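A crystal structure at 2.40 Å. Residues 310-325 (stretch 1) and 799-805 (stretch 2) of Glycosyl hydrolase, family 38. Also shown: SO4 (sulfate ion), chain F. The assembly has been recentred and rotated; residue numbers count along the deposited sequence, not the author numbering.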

# COMPACT_ATOMS: atom_id res chain seq x y z
N ASN A 310 9.08 3.89 -11.07
CA ASN A 310 8.24 4.49 -12.10
C ASN A 310 8.75 4.14 -13.49
O ASN A 310 7.96 3.78 -14.37
CB ASN A 310 8.19 6.01 -11.91
CG ASN A 310 7.11 6.66 -12.76
OD1 ASN A 310 6.09 6.04 -13.05
ND2 ASN A 310 7.34 7.90 -13.15
N THR A 311 10.06 4.22 -13.70
CA THR A 311 10.64 3.81 -14.97
C THR A 311 10.34 2.34 -15.25
O THR A 311 10.00 1.97 -16.38
CB THR A 311 12.15 4.05 -14.97
OG1 THR A 311 12.41 5.46 -14.91
CG2 THR A 311 12.80 3.48 -16.22
N LYS A 312 10.45 1.49 -14.23
CA LYS A 312 10.25 0.05 -14.43
C LYS A 312 8.80 -0.25 -14.80
O LYS A 312 8.54 -1.00 -15.75
CB LYS A 312 10.66 -0.71 -13.17
CG LYS A 312 10.35 -2.20 -13.23
CD LYS A 312 10.96 -2.94 -12.05
CE LYS A 312 10.44 -2.42 -10.73
NZ LYS A 312 11.03 -3.16 -9.57
N VAL A 313 7.84 0.32 -14.06
CA VAL A 313 6.43 0.03 -14.32
C VAL A 313 6.00 0.60 -15.66
O VAL A 313 5.20 -0.01 -16.38
CB VAL A 313 5.57 0.57 -13.16
CG1 VAL A 313 4.09 0.34 -13.44
CG2 VAL A 313 5.97 -0.09 -11.85
N GLN A 314 6.53 1.77 -16.03
CA GLN A 314 6.16 2.39 -17.30
C GLN A 314 6.64 1.55 -18.48
O GLN A 314 5.89 1.31 -19.43
CB GLN A 314 6.71 3.81 -17.38
CG GLN A 314 5.95 4.82 -16.53
CD GLN A 314 6.66 6.15 -16.43
OE1 GLN A 314 6.03 7.20 -16.31
NE2 GLN A 314 7.99 6.11 -16.48
N ARG A 315 7.89 1.09 -18.43
CA ARG A 315 8.39 0.20 -19.48
C ARG A 315 7.60 -1.11 -19.51
O ARG A 315 7.36 -1.67 -20.59
CB ARG A 315 9.88 -0.08 -19.27
CG ARG A 315 10.75 1.16 -19.31
CD ARG A 315 10.74 1.80 -20.68
NE ARG A 315 10.86 3.25 -20.61
CZ ARG A 315 9.82 4.08 -20.57
NH1 ARG A 315 10.02 5.39 -20.50
NH2 ARG A 315 8.59 3.60 -20.60
N GLN A 316 7.19 -1.60 -18.34
CA GLN A 316 6.43 -2.84 -18.28
C GLN A 316 5.09 -2.72 -18.99
O GLN A 316 4.62 -3.69 -19.59
CB GLN A 316 6.22 -3.25 -16.82
CG GLN A 316 5.42 -4.52 -16.62
CD GLN A 316 6.15 -5.75 -17.11
OE1 GLN A 316 7.36 -5.88 -16.92
NE2 GLN A 316 5.42 -6.66 -17.74
N LEU A 317 4.47 -1.54 -18.95
CA LEU A 317 3.18 -1.34 -19.59
C LEU A 317 3.32 -0.88 -21.04
O LEU A 317 2.71 -1.47 -21.94
CB LEU A 317 2.36 -0.31 -18.80
CG LEU A 317 1.89 -0.73 -17.40
CD1 LEU A 317 1.17 0.43 -16.71
CD2 LEU A 317 0.98 -1.94 -17.49
N GLU A 318 4.13 0.15 -21.29
CA GLU A 318 4.20 0.73 -22.62
C GLU A 318 4.94 -0.17 -23.60
O GLU A 318 4.54 -0.31 -24.76
CB GLU A 318 4.88 2.10 -22.56
CG GLU A 318 4.29 3.06 -21.54
CD GLU A 318 5.24 4.20 -21.21
OE1 GLU A 318 6.30 4.30 -21.87
OE2 GLU A 318 4.93 4.98 -20.29
N ASN A 319 6.02 -0.80 -23.15
CA ASN A 319 6.96 -1.47 -24.04
C ASN A 319 6.99 -2.99 -23.88
O ASN A 319 7.74 -3.65 -24.60
CB ASN A 319 8.36 -0.90 -23.83
CG ASN A 319 8.38 0.62 -23.88
OD1 ASN A 319 8.58 1.28 -22.87
ND2 ASN A 319 8.17 1.17 -25.07
N ILE A 320 6.20 -3.55 -22.96
CA ILE A 320 6.16 -4.99 -22.78
C ILE A 320 4.73 -5.49 -22.92
O ILE A 320 4.39 -6.18 -23.89
CB ILE A 320 6.75 -5.41 -21.42
CG1 ILE A 320 8.14 -4.80 -21.21
CG2 ILE A 320 6.82 -6.92 -21.32
CD1 ILE A 320 9.17 -5.29 -22.19
N ALA A 321 3.88 -5.15 -21.95
CA ALA A 321 2.54 -5.72 -21.87
C ALA A 321 1.69 -5.33 -23.07
O ALA A 321 1.09 -6.19 -23.73
CB ALA A 321 1.87 -5.30 -20.57
N GLU A 322 1.61 -4.04 -23.37
CA GLU A 322 0.77 -3.58 -24.47
C GLU A 322 1.22 -4.11 -25.83
O GLU A 322 0.36 -4.58 -26.59
CB GLU A 322 0.68 -2.05 -24.46
CG GLU A 322 -0.18 -1.49 -23.34
CD GLU A 322 -0.35 0.02 -23.44
OE1 GLU A 322 0.34 0.64 -24.27
OE2 GLU A 322 -1.18 0.57 -22.68
N PRO A 323 2.50 -4.05 -26.21
CA PRO A 323 2.88 -4.62 -27.52
C PRO A 323 2.62 -6.12 -27.61
O PRO A 323 2.18 -6.60 -28.66
CB PRO A 323 4.38 -4.30 -27.62
CG PRO A 323 4.57 -3.13 -26.72
CD PRO A 323 3.64 -3.36 -25.58
N LEU A 324 2.88 -6.87 -26.54
CA LEU A 324 2.60 -8.30 -26.56
C LEU A 324 1.11 -8.57 -26.64
O LEU A 324 0.67 -9.46 -27.38
CB LEU A 324 3.20 -8.97 -25.32
CG LEU A 324 4.73 -9.14 -25.31
CD1 LEU A 324 5.20 -9.63 -23.95
CD2 LEU A 324 5.17 -10.09 -26.41
N ALA A 325 0.30 -7.81 -25.89
CA ALA A 325 -1.14 -7.98 -25.96
C ALA A 325 -1.70 -7.55 -27.31
O ALA A 325 -2.69 -8.12 -27.78
CB ALA A 325 -1.82 -7.21 -24.83
S SO4 F . 10.20 -6.96 -11.19
O1 SO4 F . 8.97 -7.55 -10.69
O2 SO4 F . 11.08 -8.01 -11.70
O3 SO4 F . 9.89 -6.03 -12.27
O4 SO4 F . 10.88 -6.24 -10.12
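Stretch 2 799-805: AQIPFTA

Stretch 1 is helical from Asn-310 to Ala-325, and the helix runs on beyond both ends. Its first part is regular, with bonds such as Arg-315 N to Thr-311 O at 3.1 Å and Asn-319 N to Arg-315 O at 3.0 Å. A wider, pi-type turn follows at 317-321. There Ala-321 N reaches back five residues to Gln-316 O at 2.9 Å, and Glu-322 N does the same to Leu-317 O at 3.1 Å. The helix is kinked where the N atoms of Ile-320 and Pro-323 have no bond to the turn before. For Pro-323 this is expected, since a proline nitrogen carries no hydrogen. The four-residue pattern returns with Leu-324 N to Ile-320 O at 3.1 Å.

Stretch 2 comes from far along the same chain. It is mostly loop or turn. The backbone is still compact at Gln-800, with phi/psi of -80/-8°, and opens out from Ile-801 through Phe-803. A strand begins at Thr-804 and continues past Ala-805. The nearest CA atoms are Asn-319 CA and Ile-801 CA, 6.5 Å apart, so the contact is made largely by side chains. The order of contacts gives the direction. Gln-800 meets Thr-311 and Arg-315, Ile-801 meets Arg-315, Asn-319 and Ile-320, and Thr-804 meets Ile-320 and Leu-324. Stretch 2 therefore follows the helix in the same general sense, N-terminal end to N-terminal end. The two stretches bury 390 Å² in all.

The one hydrogen bond across the contact runs from Arg-315 NE to Gln-800 OE1, at 2.8 Å and 162°. The oxygen lies at the edge of the guanidinium, near its plane, where an N-H can point straight at it. The same guanidinium also holds to its own helix. Arg-315 NH2 forms a salt bridge with Glu-318 OE1 at 2.7 Å, and its hydrogen bond to Asn-319 OD1 at 3.2 Å is weak. Arg-315 thus ties the loop to polar groups of the next helical turn. Thr-311 CG2 lies 4.1 Å from Gln-800 NE2, which is hydrogen-bonded elsewhere in the structure.

Beyond this polar end the packing is mainly apolar. The CA-to-CB bond of Ile-801 points sideways, but the end of its side chain comes nearer the helix. Ile-801 CD1 packs 3.7 Å from Asn-319 CG, while Ile-801 CG2 lies 3.9 Å from Ile-320 CD1. Ile-320 also starts sideways and turns its end inward. Its CD1 reaches Pro-802 CD at 4.2 Å and Pro-802 O at 3.9 Å. Ile-320 CG2 is 4.1 Å from Thr-804 OG1.

Thr-804 points toward the helix. Its CG2 sits 3.9 Å from Leu-324 CD1, which extends the contact past the pi-type turn. Phe-803 points away and makes no contact. Lys-312 also points away, and its NZ is hydrogen-bonded to O4 of the sulfate ion at 3.1 Å. The sulfate probably comes from the crystallisation liquor.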

# COMPACT_ATOMS: atom_id res chain seq x y z
N ALA A 799 17.78 0.06 -24.49
CA ALA A 799 18.38 -0.56 -23.32
C ALA A 799 17.39 -0.68 -22.17
O ALA A 799 17.54 -1.57 -21.32
CB ALA A 799 19.61 0.24 -22.88
N GLN A 800 16.38 0.19 -22.12
CA GLN A 800 15.37 0.12 -21.08
C GLN A 800 14.31 -0.94 -21.34
O GLN A 800 13.48 -1.20 -20.46
CB GLN A 800 14.68 1.48 -20.92
CG GLN A 800 15.52 2.54 -20.25
CD GLN A 800 14.72 3.78 -19.90
OE1 GLN A 800 13.55 3.90 -20.27
NE2 GLN A 800 15.35 4.71 -19.19
N ILE A 801 14.32 -1.57 -22.51
CA ILE A 801 13.28 -2.53 -22.88
C ILE A 801 13.90 -3.92 -22.97
O ILE A 801 14.51 -4.26 -23.99
CB ILE A 801 12.62 -2.14 -24.21
CG1 ILE A 801 12.15 -0.69 -24.15
CG2 ILE A 801 11.46 -3.07 -24.52
CD1 ILE A 801 11.62 -0.16 -25.47
N PRO A 802 13.77 -4.76 -21.95
CA PRO A 802 14.42 -6.08 -21.98
C PRO A 802 13.73 -7.02 -22.96
O PRO A 802 12.56 -6.86 -23.32
CB PRO A 802 14.27 -6.58 -20.54
CG PRO A 802 13.02 -5.91 -20.05
CD PRO A 802 13.01 -4.55 -20.70
N PHE A 803 14.49 -8.03 -23.38
CA PHE A 803 13.93 -9.08 -24.22
C PHE A 803 12.88 -9.88 -23.45
O PHE A 803 12.94 -10.01 -22.22
CB PHE A 803 15.03 -10.03 -24.72
CG PHE A 803 15.63 -9.63 -26.04
CD1 PHE A 803 14.87 -9.67 -27.20
CD2 PHE A 803 16.95 -9.23 -26.12
CE1 PHE A 803 15.42 -9.31 -28.41
CE2 PHE A 803 17.50 -8.87 -27.34
CZ PHE A 803 16.74 -8.91 -28.49
N THR A 804 11.91 -10.41 -24.18
CA THR A 804 10.88 -11.28 -23.61
C THR A 804 11.14 -12.70 -24.12
O THR A 804 10.91 -13.00 -25.29
CB THR A 804 9.48 -10.81 -23.99
OG1 THR A 804 9.21 -9.55 -23.35
CG2 THR A 804 8.44 -11.83 -23.55
N ALA A 805 11.63 -13.56 -23.23
CA ALA A 805 11.90 -14.95 -23.54
C ALA A 805 10.81 -15.83 -22.93
O ALA A 805 10.35 -15.57 -21.81
CB ALA A 805 13.27 -15.38 -23.02